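CD1-2 antigen (PDB 3DBX) probably presents lipid antigens at the cell surface, as other CD1 molecules do, holding acyl chains in the groove of an MHC class I-like domain. Local coordinates at residues A[235-240]-A[252-257]; A[54-59]-A[181-186]; A[133-138]-A[151-156]; A[13-18]-A[31-36]. All blocks are in the same frame, centred on the assembly; numbering follows the deposited sequence.

Three of the contacts belong to the MHC-like part of the chain; contact 1 lies in the immunoglobulin C1-set domain, its centre about 32 Å or more from the centres of the others. Contacts 1 and 4 are both antiparallel hairpins, but contact 4 is mostly buried between groove and partner chain and carried by aromatic and aliphatic groups, whereas contact 1, partly buried at a sheet edge, has leucines on its inner face and hydroxyls with waters on the other. Contacts 2 and 3, both partly buried, each set a tryptophan on a helical segment, at a backbone CH2 and a leucine respectively. Contacts 2 and 4 touch through Leu-185 and Leu-35; contacts 3 and 4 share the groove-floor sheet.

Contact 1 of 4, residues A[235-240]-A[252-257]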
loop_
_atom_site.group_PDB
_atom_site.type_symbol
_atom_site.label_atom_id
_atom_site.label_comp_id
_atom_site.label_asym_id
_atom_site.label_seq_id
_atom_site.Cartn_x
_atom_site.Cartn_y
_atom_site.Cartn_z
ATOM N N ALA A 235 -10.168 -19.552 16.813
ATOM C CA ALA A 235 -8.864 -20.033 17.233
ATOM C C ALA A 235 -7.739 -19.625 16.281
ATOM O O ALA A 235 -6.597 -19.527 16.694
ATOM C CB ALA A 235 -8.885 -21.541 17.385
ATOM N N LEU A 236 -8.074 -19.390 15.014
ATOM C CA LEU A 236 -7.074 -19.201 13.957
ATOM C C LEU A 236 -7.117 -17.763 13.440
ATOM O O LEU A 236 -8.165 -17.269 13.034
ATOM C CB LEU A 236 -7.351 -20.185 12.803
ATOM C CG LEU A 236 -6.246 -20.720 11.879
ATOM C CD1 LEU A 236 -6.929 -21.270 10.655
ATOM C CD2 LEU A 236 -5.300 -19.678 11.468
ATOM N N SER A 237 -5.981 -17.087 13.453
ATOM C CA SER A 237 -5.904 -15.755 12.886
ATOM C C SER A 237 -4.723 -15.686 11.922
ATOM O O SER A 237 -3.598 -15.994 12.278
ATOM C CB SER A 237 -5.766 -14.705 13.997
ATOM O OG SER A 237 -5.391 -13.426 13.476
ATOM N N THR A 238 -4.987 -15.320 10.678
ATOM C CA THR A 238 -3.871 -15.033 9.798
ATOM C C THR A 238 -3.823 -13.533 9.614
ATOM O O THR A 238 -4.854 -12.895 9.358
ATOM C CB THR A 238 -3.906 -15.820 8.488
ATOM O OG1 THR A 238 -2.861 -15.330 7.620
ATOM C CG2 THR A 238 -5.299 -15.738 7.816
ATOM N N GLY A 239 -2.648 -12.965 9.851
ATOM C CA GLY A 239 -2.490 -11.523 9.829
ATOM C C GLY A 239 -2.486 -10.981 8.414
ATOM O O GLY A 239 -2.674 -11.713 7.425
ATOM N N THR A 240 -2.260 -9.677 8.332
ATOM C CA THR A 240 -2.208 -8.976 7.076
ATOM C C THR A 240 -0.748 -9.020 6.650
ATOM O O THR A 240 0.144 -9.181 7.490
ATOM C CB THR A 240 -2.718 -7.530 7.248
ATOM O OG1 THR A 240 -4.048 -7.559 7.781
ATOM C CG2 THR A 240 -2.775 -6.797 5.935
ATOM N N ARG A 252 2.283 -12.908 9.635
ATOM C CA ARG A 252 2.261 -13.732 10.839
ATOM C C ARG A 252 0.900 -14.449 10.852
ATOM O O ARG A 252 -0.136 -13.784 10.673
ATOM C CB ARG A 252 2.318 -12.783 12.035
ATOM C CG ARG A 252 3.396 -13.025 13.100
ATOM C CD ARG A 252 3.347 -11.824 14.135
ATOM N NE ARG A 252 3.201 -12.265 15.535
ATOM C CZ ARG A 252 2.040 -12.374 16.196
ATOM N NH1 ARG A 252 0.881 -12.095 15.599
ATOM N NH2 ARG A 252 2.040 -12.765 17.466
ATOM N N SER A 253 0.886 -15.773 11.050
ATOM C CA SER A 253 -0.373 -16.500 11.264
ATOM C C SER A 253 -0.345 -17.081 12.670
ATOM O O SER A 253 0.719 -17.440 13.131
ATOM C CB SER A 253 -0.546 -17.627 10.246
ATOM O OG SER A 253 -1.803 -18.276 10.480
ATOM N N THR A 254 -1.487 -17.133 13.366
ATOM C CA THR A 254 -1.472 -17.666 14.724
ATOM C C THR A 254 -2.625 -18.604 14.946
ATOM O O THR A 254 -3.702 -18.427 14.329
ATOM C CB THR A 254 -1.529 -16.563 15.839
ATOM O OG1 THR A 254 -2.799 -15.918 15.841
ATOM C CG2 THR A 254 -0.410 -15.514 15.705
ATOM N N LEU A 255 -2.410 -19.576 15.840
ATOM C CA LEU A 255 -3.421 -20.566 16.202
ATOM C C LEU A 255 -3.437 -20.718 17.717
ATOM O O LEU A 255 -2.403 -21.047 18.312
ATOM C CB LEU A 255 -3.110 -21.924 15.569
ATOM C CG LEU A 255 -4.107 -23.074 15.813
ATOM C CD1 LEU A 255 -5.456 -22.749 15.197
ATOM C CD2 LEU A 255 -3.586 -24.408 15.300
ATOM N N LEU A 256 -4.588 -20.490 18.346
ATOM C CA LEU A 256 -4.740 -20.855 19.762
ATOM C C LEU A 256 -4.931 -22.363 19.957
ATOM O O LEU A 256 -5.754 -22.981 19.288
ATOM C CB LEU A 256 -5.874 -20.083 20.425
ATOM C CG LEU A 256 -5.614 -18.576 20.548
ATOM C CD1 LEU A 256 -6.928 -17.778 20.515
ATOM C CD2 LEU A 256 -4.867 -18.277 21.839
ATOM N N VAL A 257 -4.144 -22.953 20.858
ATOM C CA VAL A 257 -4.263 -24.367 21.181
ATOM C C VAL A 257 -4.271 -24.562 22.702
ATOM O O VAL A 257 -3.833 -23.685 23.445
ATOM C CB VAL A 257 -3.129 -25.191 20.523
ATOM C CG1 VAL A 257 -3.131 -25.003 18.997
ATOM C CG2 VAL A 257 -1.753 -24.796 21.098
HETATM O O HOH W 1 -5.096 -16.805 16.909
HETATM O O HOH W 2 -2.115 -13.023 12.947
HETATM O O HOH W 3 1.007 -10.149 9.664
#
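Leu-255 reaches from an inner strand toward the edge strand. Its CB leaves on the face shared by Leu-236, Thr-238 and Ser-253; CG stands anti to the backbone N (chi1 -178°), and the second torsion (64°) swings CD1 back over the neighbouring strand. There Leu-255 CD1 lies 3.7 Å from Ala-235 O, 4.0 Å from Leu-236 CG, the two leucines crossing obliquely, and 4.2 Å from Ala-235 CB. Trp-223 of strand 220-225 packs against both leucines, so the leucine end of this face turns into the core, while Thr-238 there is exposed.

The strands run antiparallel, their axes 175° apart. Ser-237 and Thr-254 form the hydrogen-bonded pair: Thr-254 N reaches Ser-237 O at 2.6 Å, nearly along the C=O axis, and Ser-237 N returns a bond to Thr-254 O. Leu-256 N to Ala-235 O and Gly-239 N to Arg-252 O, both 2.8 Å, continue the pairing. Ser-253 OG adds a weak bond to Ser-237 O and a second weak one with Trp-223 NE1.

On the other face, Thr-254 OG1 sits between its backbone N and carbonyl carbon, 2.7 Å from a water that donates to Ala-235 O. Another water joins Thr-240 O to Arg-252 N beyond Gly-239. Such an edge hairpin, one face packed on the core tryptophan, belongs to the four-stranded sheet of an immunoglobulin C1-set sandwich.

Contact 2 of 4, residues A[54-59]-A[181-186]; sequences RPWVQE and GRTDLE
Asp-184 draws together two side chains of the 54-59 loop through one oxygen, OD2, where the MHC-like domain's long helix 156-180 gives way to the short helix 182-185. The salt bridge from Arg-54 NE to Asp-184 OD2 spans 3.4 Å and is electrostatic rather than a directed hydrogen bond, because the carboxylate oxygen sits off the plane of the guanidinium. Arg-54 is bent at its second torsion (-75°), and its guanidinium lies only 18° from parallel to the carboxylate. Asp-184 OD2 also takes a weak but fairly straight hydrogen bond from Trp-56 NE1, 3.5 Å long, at the edge of the indole and in its plane. Both would favour a charged carboxylate.

Gly-181 O accepts from both Asp-184 N and Leu-185 N, which closes the first turn of helix 182-185 on its N-cap residue. Around this polar corner the indole is sandwiched. Arg-54 CB and Val-57 CG2 cover one face near its rim, while Ile-40, Leu-177 and Glu-180 touch the ring. Thr-183 CG2 comes obliquely to within 3.7 Å of Trp-56 CD1. On the face opposite Val-57, a CH-pi contact sets Gly-181 CA 3.3 Å from the centroid of the six-membered ring, 13° off the normal.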
loop_
_atom_site.group_PDB
_atom_site.type_symbol
_atom_site.label_atom_id
_atom_site.label_comp_id
_atom_site.label_asym_id
_atom_site.label_seq_id
_atom_site.Cartn_x
_atom_site.Cartn_y
_atom_site.Cartn_z
ATOM N N ARG A 54 12.751 3.493 -11.756
ATOM C CA ARG A 54 13.505 2.308 -12.182
ATOM C C ARG A 54 14.340 2.617 -13.405
ATOM O O ARG A 54 13.879 3.359 -14.264
ATOM C CB ARG A 54 12.559 1.127 -12.466
ATOM C CG ARG A 54 11.729 0.705 -11.268
ATOM C CD ARG A 54 12.581 -0.055 -10.283
ATOM N NE ARG A 54 11.796 -0.487 -9.136
ATOM C CZ ARG A 54 12.156 -0.306 -7.870
ATOM N NH1 ARG A 54 13.319 0.282 -7.584
ATOM N NH2 ARG A 54 11.365 -0.728 -6.886
ATOM N N PRO A 55 15.573 2.040 -13.488
ATOM C CA PRO A 55 16.465 2.305 -14.620
ATOM C C PRO A 55 15.933 1.789 -15.965
ATOM O O PRO A 55 16.326 2.321 -17.009
ATOM C CB PRO A 55 17.777 1.597 -14.223
ATOM C CG PRO A 55 17.679 1.387 -12.741
ATOM C CD PRO A 55 16.213 1.135 -12.510
ATOM N N TRP A 56 15.053 0.783 -15.934
ATOM C CA TRP A 56 14.379 0.252 -17.142
ATOM C C TRP A 56 13.130 1.056 -17.587
ATOM O O TRP A 56 12.574 0.783 -18.649
ATOM C CB TRP A 56 14.019 -1.246 -16.961
ATOM C CG TRP A 56 13.082 -1.544 -15.781
ATOM C CD1 TRP A 56 13.447 -1.947 -14.533
ATOM C CD2 TRP A 56 11.651 -1.453 -15.764
ATOM N NE1 TRP A 56 12.338 -2.099 -13.731
ATOM C CE2 TRP A 56 11.225 -1.790 -14.461
ATOM C CE3 TRP A 56 10.692 -1.109 -16.718
ATOM C CZ2 TRP A 56 9.887 -1.806 -14.096
ATOM C CZ3 TRP A 56 9.370 -1.110 -16.351
ATOM C CH2 TRP A 56 8.975 -1.464 -15.056
ATOM N N VAL A 57 12.689 2.029 -16.778
ATOM C CA VAL A 57 11.465 2.813 -17.053
ATOM C C VAL A 57 11.606 4.046 -18.006
ATOM O O VAL A 57 10.631 4.431 -18.681
ATOM C CB VAL A 57 10.785 3.265 -15.709
ATOM C CG1 VAL A 57 9.759 4.375 -15.929
ATOM C CG2 VAL A 57 10.114 2.098 -15.001
ATOM N N GLN A 58 12.806 4.635 -18.075
ATOM C CA GLN A 58 13.005 6.013 -18.584
ATOM C C GLN A 58 12.797 6.239 -20.093
ATOM O O GLN A 58 11.862 6.946 -20.497
ATOM C CB GLN A 58 14.395 6.537 -18.161
ATOM C CG GLN A 58 14.489 8.050 -17.950
ATOM C CD GLN A 58 14.625 8.826 -19.248
ATOM O OE1 GLN A 58 15.595 8.660 -20.001
ATOM N NE2 GLN A 58 13.651 9.688 -19.515
ATOM N N GLU A 59 13.690 5.663 -20.903
ATOM C CA GLU A 59 13.728 5.899 -22.354
ATOM C C GLU A 59 12.706 5.044 -23.114
ATOM O O GLU A 59 12.954 4.610 -24.245
ATOM C CB GLU A 59 15.144 5.648 -22.901
ATOM N N GLY A 181 10.632 -4.538 -18.107
ATOM C CA GLY A 181 10.733 -4.507 -16.662
ATOM C C GLY A 181 10.719 -5.833 -15.951
ATOM O O GLY A 181 10.374 -5.878 -14.765
ATOM N N ARG A 182 11.089 -6.904 -16.648
ATOM C CA ARG A 182 10.992 -8.232 -16.037
ATOM C C ARG A 182 11.899 -8.451 -14.833
ATOM O O ARG A 182 11.569 -9.233 -13.949
ATOM C CB ARG A 182 11.152 -9.348 -17.051
ATOM C CG ARG A 182 9.971 -9.443 -17.989
ATOM C CD ARG A 182 9.948 -10.768 -18.755
ATOM N NE ARG A 182 10.770 -10.729 -19.931
ATOM C CZ ARG A 182 11.224 -11.794 -20.578
ATOM N NH1 ARG A 182 10.964 -13.030 -20.145
ATOM N NH2 ARG A 182 11.964 -11.605 -21.653
ATOM N N THR A 183 13.014 -7.725 -14.794
ATOM C CA THR A 183 13.956 -7.769 -13.673
ATOM C C THR A 183 13.276 -7.525 -12.305
ATOM O O THR A 183 13.658 -8.107 -11.296
ATOM C CB THR A 183 15.180 -6.839 -13.922
ATOM O OG1 THR A 183 16.162 -7.070 -12.915
ATOM C CG2 THR A 183 14.788 -5.369 -13.911
ATOM N N ASP A 184 12.260 -6.670 -12.303
ATOM C CA ASP A 184 11.386 -6.441 -11.137
ATOM C C ASP A 184 10.066 -7.230 -11.179
ATOM O O ASP A 184 9.640 -7.833 -10.174
ATOM C CB ASP A 184 11.105 -4.944 -11.027
ATOM C CG ASP A 184 12.065 -4.254 -10.101
ATOM O OD1 ASP A 184 12.020 -4.562 -8.880
ATOM O OD2 ASP A 184 12.847 -3.428 -10.578
ATOM N N LEU A 185 9.414 -7.223 -12.340
ATOM C CA LEU A 185 8.118 -7.904 -12.485
ATOM C C LEU A 185 8.175 -9.439 -12.439
ATOM O O LEU A 185 7.185 -10.072 -12.027
ATOM C CB LEU A 185 7.401 -7.431 -13.749
ATOM C CG LEU A 185 7.284 -5.905 -13.902
ATOM C CD1 LEU A 185 6.924 -5.528 -15.330
ATOM C CD2 LEU A 185 6.268 -5.342 -12.904
ATOM N N GLU A 186 9.293 -10.061 -12.856
ATOM C CA GLU A 186 9.409 -11.522 -12.706
ATOM C C GLU A 186 10.384 -12.028 -11.628
ATOM O O GLU A 186 10.777 -13.184 -11.660
ATOM C CB GLU A 186 9.690 -12.211 -14.053
ATOM C CG GLU A 186 8.597 -11.994 -15.086
ATOM C CD GLU A 186 8.929 -12.590 -16.442
ATOM O OE1 GLU A 186 9.926 -13.368 -16.582
ATOM O OE2 GLU A 186 8.155 -12.285 -17.387
#

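Contact 3 of 4, residues A[133-138]-A[151-156]; sequences RERWVP and TLTDLR
Trp-136 lays one face of its indole against Leu-152, which covers both rings with different atoms. Leu-152 CB stands 3.5 Å from the centroid of the five-membered ring, 12° off its normal, a CH-pi contact. Further out, CD1 of the same leucine crosses the fusion bond toward the benzene half, 3.7 Å from both Trp-136 CD2 and CE3. The leucine's CG lies anti to its carbonyl carbon (chi1 -74°), and its extended second torsion carries CD1 along the indole.

Beside this overlap, Trp-136 N donates to Thr-153 OG1 at 3.2 Å, with an N-H...O angle of 150°. That hydroxyl is also hydrogen-bonded to Ser-149 O one turn back in the helix, so it links the two backbones. Thr-153 CG2 turns the other way, anti to its own N, and rests 4.0 Å from Arg-135 CG; the arginine's charged end pairs with Glu-130 instead.

A palmitic acid touches both Trp-136 and Leu-152, making their overlap part of the groove lining. The contact thus ties strand 135-138, an outermost strand of the groove-floor sheet paired to strand 124-130, to the end of helix 143-154, with Phe-83 of helix 77-89 on Leu-152 and Leu-162 of helix 156-180 on the indole.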
loop_
_atom_site.group_PDB
_atom_site.type_symbol
_atom_site.label_atom_id
_atom_site.label_comp_id
_atom_site.label_asym_id
_atom_site.label_seq_id
_atom_site.Cartn_x
_atom_site.Cartn_y
_atom_site.Cartn_z
ATOM N N ARG A 133 -21.018 4.178 -20.089
ATOM C CA ARG A 133 -22.119 5.141 -20.108
ATOM C C ARG A 133 -21.683 6.578 -20.439
ATOM O O ARG A 133 -22.511 7.489 -20.445
ATOM C CB ARG A 133 -22.863 5.107 -18.768
ATOM N N GLU A 134 -20.387 6.774 -20.700
ATOM C CA GLU A 134 -19.824 8.097 -21.028
ATOM C C GLU A 134 -20.266 9.162 -20.005
ATOM O O GLU A 134 -20.705 10.260 -20.372
ATOM C CB GLU A 134 -20.195 8.494 -22.474
ATOM C CG GLU A 134 -19.369 9.639 -23.052
ATOM C CD GLU A 134 -19.513 9.801 -24.558
ATOM O OE1 GLU A 134 -20.647 9.975 -25.065
ATOM O OE2 GLU A 134 -18.466 9.780 -25.239
ATOM N N ARG A 135 -20.143 8.818 -18.720
ATOM C CA ARG A 135 -20.761 9.579 -17.629
ATOM C C ARG A 135 -19.977 9.499 -16.319
ATOM O O ARG A 135 -19.448 8.445 -15.966
ATOM C CB ARG A 135 -22.184 9.058 -17.395
ATOM C CG ARG A 135 -23.018 9.829 -16.376
ATOM C CD ARG A 135 -24.408 9.213 -16.217
ATOM N NE ARG A 135 -24.399 7.897 -15.566
ATOM C CZ ARG A 135 -25.266 6.919 -15.836
ATOM N NH1 ARG A 135 -26.208 7.092 -16.759
ATOM N NH2 ARG A 135 -25.184 5.759 -15.194
ATOM N N TRP A 136 -19.922 10.621 -15.602
ATOM C CA TRP A 136 -19.442 10.661 -14.214
ATOM C C TRP A 136 -20.623 10.530 -13.247
ATOM O O TRP A 136 -21.631 11.238 -13.395
ATOM C CB TRP A 136 -18.711 11.972 -13.951
ATOM C CG TRP A 136 -17.370 12.042 -14.588
ATOM C CD1 TRP A 136 -17.096 12.369 -15.882
ATOM C CD2 TRP A 136 -16.106 11.785 -13.960
ATOM N NE1 TRP A 136 -15.739 12.329 -16.100
ATOM C CE2 TRP A 136 -15.109 11.974 -14.939
ATOM C CE3 TRP A 136 -15.722 11.411 -12.664
ATOM C CZ2 TRP A 136 -13.746 11.801 -14.667
ATOM C CZ3 TRP A 136 -14.366 11.240 -12.393
ATOM C CH2 TRP A 136 -13.398 11.437 -13.392
ATOM N N VAL A 137 -20.501 9.626 -12.275
ATOM C CA VAL A 137 -21.602 9.273 -11.362
ATOM C C VAL A 137 -21.306 9.687 -9.912
ATOM O O VAL A 137 -20.219 9.386 -9.389
ATOM C CB VAL A 137 -21.918 7.749 -11.390
ATOM C CG1 VAL A 137 -23.372 7.500 -11.058
ATOM C CG2 VAL A 137 -21.583 7.133 -12.746
ATOM N N PRO A 138 -22.269 10.371 -9.252
ATOM C CA PRO A 138 -22.116 10.784 -7.849
ATOM C C PRO A 138 -22.097 9.598 -6.881
ATOM O O PRO A 138 -22.891 8.665 -7.032
ATOM C CB PRO A 138 -23.363 11.643 -7.595
ATOM C CG PRO A 138 -23.896 11.971 -8.933
ATOM C CD PRO A 138 -23.567 10.811 -9.796
ATOM N N THR A 151 -20.274 18.990 -13.902
ATOM C CA THR A 151 -19.229 19.692 -14.655
ATOM C C THR A 151 -18.400 18.709 -15.482
ATOM O O THR A 151 -18.087 18.972 -16.643
ATOM C CB THR A 151 -18.292 20.488 -13.700
ATOM O OG1 THR A 151 -19.080 21.276 -12.785
ATOM C CG2 THR A 151 -17.371 21.418 -14.480
ATOM N N LEU A 152 -18.048 17.574 -14.881
ATOM C CA LEU A 152 -17.231 16.579 -15.571
ATOM C C LEU A 152 -17.953 15.901 -16.749
ATOM O O LEU A 152 -17.363 15.745 -17.830
ATOM C CB LEU A 152 -16.661 15.553 -14.584
ATOM C CG LEU A 152 -15.506 16.038 -13.693
ATOM C CD1 LEU A 152 -15.249 15.057 -12.557
ATOM C CD2 LEU A 152 -14.234 16.281 -14.511
ATOM N N THR A 153 -19.220 15.516 -16.538
ATOM C CA THR A 153 -20.004 14.853 -17.581
ATOM C C THR A 153 -20.264 15.809 -18.742
ATOM O O THR A 153 -20.190 15.402 -19.903
ATOM C CB THR A 153 -21.345 14.288 -17.043
ATOM O OG1 THR A 153 -21.107 13.548 -15.843
ATOM C CG2 THR A 153 -22.001 13.361 -18.061
ATOM N N ASP A 154 -20.549 17.075 -18.419
ATOM C CA ASP A 154 -20.777 18.120 -19.437
ATOM C C ASP A 154 -19.543 18.363 -20.289
ATOM O O ASP A 154 -19.656 18.662 -21.481
ATOM C CB ASP A 154 -21.238 19.450 -18.808
ATOM C CG ASP A 154 -22.757 19.476 -18.453
ATOM O OD1 ASP A 154 -23.650 18.366 -19.191
ATOM O OD2 ASP A 154 -23.201 20.345 -17.327
ATOM N N LEU A 155 -18.368 18.237 -19.672
ATOM C CA LEU A 155 -17.103 18.333 -20.391
ATOM C C LEU A 155 -16.917 17.107 -21.293
ATOM O O LEU A 155 -16.251 16.137 -20.928
ATOM C CB LEU A 155 -15.941 18.522 -19.405
ATOM C CG LEU A 155 -15.474 19.961 -19.115
ATOM C CD1 LEU A 155 -16.620 20.963 -18.809
ATOM C CD2 LEU A 155 -14.431 19.967 -17.999
ATOM N N ARG A 156 -17.533 17.164 -22.475
ATOM C CA ARG A 156 -17.573 16.023 -23.393
ATOM C C ARG A 156 -16.197 15.684 -23.970
ATOM O O ARG A 156 -15.911 14.514 -24.283
ATOM C CB ARG A 156 -18.594 16.270 -24.509
ATOM C CG ARG A 156 -20.060 16.169 -24.052
ATOM C CD ARG A 156 -20.575 14.718 -24.048
ATOM N NE ARG A 156 -20.667 14.159 -25.405
ATOM C CZ ARG A 156 -21.723 14.281 -26.211
ATOM N NH1 ARG A 156 -22.807 14.952 -25.817
ATOM N NH2 ARG A 156 -21.696 13.734 -27.424
#

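Contact 4 of 4, residues A[13-18]-A[31-36]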
loop_
_atom_site.group_PDB
_atom_site.type_symbol
_atom_site.label_atom_id
_atom_site.label_comp_id
_atom_site.label_asym_id
_atom_site.label_seq_id
_atom_site.Cartn_x
_atom_site.Cartn_y
_atom_site.Cartn_z
ATOM N N PHE A 13 -1.892 -1.465 -14.237
ATOM C CA PHE A 13 -1.352 -0.121 -14.064
ATOM C C PHE A 13 -2.299 0.728 -13.216
ATOM O O PHE A 13 -3.480 0.805 -13.514
ATOM C CB PHE A 13 -1.183 0.526 -15.436
ATOM C CG PHE A 13 -0.526 1.859 -15.390
ATOM C CD1 PHE A 13 0.818 1.976 -15.006
ATOM C CD2 PHE A 13 -1.230 3.001 -15.720
ATOM C CE1 PHE A 13 1.448 3.220 -14.963
ATOM C CE2 PHE A 13 -0.609 4.255 -15.668
ATOM C CZ PHE A 13 0.735 4.353 -15.302
ATOM N N GLN A 14 -1.770 1.346 -12.160
ATOM C CA GLN A 14 -2.550 2.167 -11.243
ATOM C C GLN A 14 -1.874 3.492 -10.949
ATOM O O GLN A 14 -0.654 3.571 -10.896
ATOM C CB GLN A 14 -2.761 1.440 -9.918
ATOM C CG GLN A 14 -3.633 0.206 -10.006
ATOM C CD GLN A 14 -3.917 -0.366 -8.625
ATOM O OE1 GLN A 14 -4.896 -0.004 -7.987
ATOM N NE2 GLN A 14 -3.046 -1.252 -8.160
ATOM N N LEU A 15 -2.702 4.513 -10.713
ATOM C CA LEU A 15 -2.279 5.845 -10.375
ATOM C C LEU A 15 -3.026 6.259 -9.103
ATOM O O LEU A 15 -4.248 6.102 -8.995
ATOM C CB LEU A 15 -2.637 6.815 -11.506
ATOM C CG LEU A 15 -1.962 6.724 -12.867
ATOM C CD1 LEU A 15 -2.714 7.592 -13.906
ATOM C CD2 LEU A 15 -0.517 7.164 -12.783
ATOM N N PHE A 16 -2.285 6.802 -8.152
ATOM C CA PHE A 16 -2.826 7.280 -6.881
ATOM C C PHE A 16 -2.382 8.742 -6.688
ATOM O O PHE A 16 -1.194 8.997 -6.617
ATOM C CB PHE A 16 -2.192 6.448 -5.747
ATOM C CG PHE A 16 -2.546 4.996 -5.783
ATOM C CD1 PHE A 16 -3.607 4.518 -5.043
ATOM C CD2 PHE A 16 -1.823 4.106 -6.562
ATOM C CE1 PHE A 16 -3.953 3.153 -5.085
ATOM C CE2 PHE A 16 -2.160 2.748 -6.618
ATOM C CZ PHE A 16 -3.213 2.276 -5.882
ATOM N N TYR A 17 -3.305 9.681 -6.562
ATOM C CA TYR A 17 -2.952 11.098 -6.401
ATOM C C TYR A 17 -3.683 11.682 -5.208
ATOM O O TYR A 17 -4.858 11.418 -5.050
ATOM C CB TYR A 17 -3.356 11.907 -7.633
ATOM C CG TYR A 17 -2.361 11.844 -8.752
ATOM C CD1 TYR A 17 -1.438 12.857 -8.946
ATOM C CD2 TYR A 17 -2.313 10.748 -9.601
ATOM C CE1 TYR A 17 -0.489 12.795 -9.989
ATOM C CE2 TYR A 17 -1.361 10.673 -10.649
ATOM C CZ TYR A 17 -0.459 11.696 -10.823
ATOM O OH TYR A 17 0.464 11.632 -11.858
ATOM N N THR A 18 -2.971 12.480 -4.410
ATOM C CA THR A 18 -3.519 13.198 -3.241
ATOM C C THR A 18 -3.214 14.689 -3.409
ATOM O O THR A 18 -2.053 15.100 -3.629
ATOM C CB THR A 18 -2.918 12.691 -1.940
ATOM O OG1 THR A 18 -3.193 11.291 -1.812
ATOM C CG2 THR A 18 -3.482 13.420 -0.733
ATOM N N GLY A 31 1.793 11.716 -5.460
ATOM C CA GLY A 31 1.219 10.821 -6.454
ATOM C C GLY A 31 2.204 9.741 -6.844
ATOM O O GLY A 31 3.436 9.941 -6.830
ATOM N N MET A 32 1.650 8.589 -7.176
ATOM C CA MET A 32 2.453 7.419 -7.565
ATOM C C MET A 32 1.812 6.679 -8.705
ATOM O O MET A 32 0.602 6.589 -8.760
ATOM C CB MET A 32 2.546 6.456 -6.397
ATOM C CG MET A 32 3.590 5.368 -6.643
ATOM S SD MET A 32 3.660 4.325 -5.221
ATOM C CE MET A 32 4.017 5.507 -3.939
ATOM N N ALA A 33 2.630 6.153 -9.614
ATOM C CA ALA A 33 2.172 5.212 -10.618
ATOM C C ALA A 33 2.804 3.851 -10.350
ATOM O O ALA A 33 4.019 3.768 -10.122
ATOM C CB ALA A 33 2.551 5.700 -12.015
ATOM N N LEU A 34 1.997 2.792 -10.448
ATOM C CA LEU A 34 2.437 1.411 -10.138
ATOM C C LEU A 34 2.113 0.485 -11.289
ATOM O O LEU A 34 1.061 0.614 -11.877
ATOM C CB LEU A 34 1.681 0.866 -8.898
ATOM C CG LEU A 34 1.855 1.441 -7.498
ATOM C CD1 LEU A 34 0.845 0.743 -6.609
ATOM C CD2 LEU A 34 3.193 1.092 -6.960
ATOM N N LEU A 35 3.022 -0.440 -11.591
ATOM C CA LEU A 35 2.712 -1.611 -12.386
ATOM C C LEU A 35 2.923 -2.786 -11.433
ATOM O O LEU A 35 4.005 -2.894 -10.864
ATOM C CB LEU A 35 3.626 -1.719 -13.628
ATOM C CG LEU A 35 3.291 -2.821 -14.640
ATOM C CD1 LEU A 35 1.965 -2.567 -15.315
ATOM C CD2 LEU A 35 4.404 -3.014 -15.696
ATOM N N ALA A 36 1.915 -3.656 -11.267
ATOM C CA ALA A 36 1.848 -4.596 -10.132
ATOM C C ALA A 36 2.079 -3.830 -8.807
ATOM O O ALA A 36 1.372 -2.857 -8.546
ATOM C CB ALA A 36 2.848 -5.768 -10.304
HETATM O O HOH W 4 -0.897 -2.168 -9.858
#
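Strands 13-18 and 31-35 run antiparallel at 174°, 4.7 Å between axes, with two hydrogen-bonded pairs, Gln-14 with Leu-34 and Phe-16 with Met-32, each exchanging two bonds between backbone N and O. Tyr-17 and Gly-31 make a non-hydrogen-bonded pair, and Gly-31, lacking a side chain, lets its CA lie over the rim of one tyrosine ring face, 4.2 Å from Tyr-17 CD1.

On the same face, Ala-33 CB receives Leu-15 CD2 at 3.5 Å, a tight carbon contact, and Phe-13 CZ at 4.0 Å. Phe-13 CG is anti to its backbone N (chi1 -175°), which carries the ring obliquely across toward strand 31-35 and that methyl. The other face carries Phe-16, whose CE2 meets Leu-34 CD1 at 3.6 Å, crossing obliquely. Gln-14 NE2 reaches Ala-36 O through a water, while its OE1 bonds His-102, which stacks on Phe-16.

This hairpin is part of the MHC-like groove floor, flanked by strands 97-107 and 38-43, its Leu-15 side chain about 4 Å from a bound palmitic acid. Helix 156-180 covers Phe-13, Leu-15 and Leu-35, with Leu-70 of helix 66-71 on Leu-15 and Tyr-17; beneath, the partner chain packs against Phe-16 and Met-32.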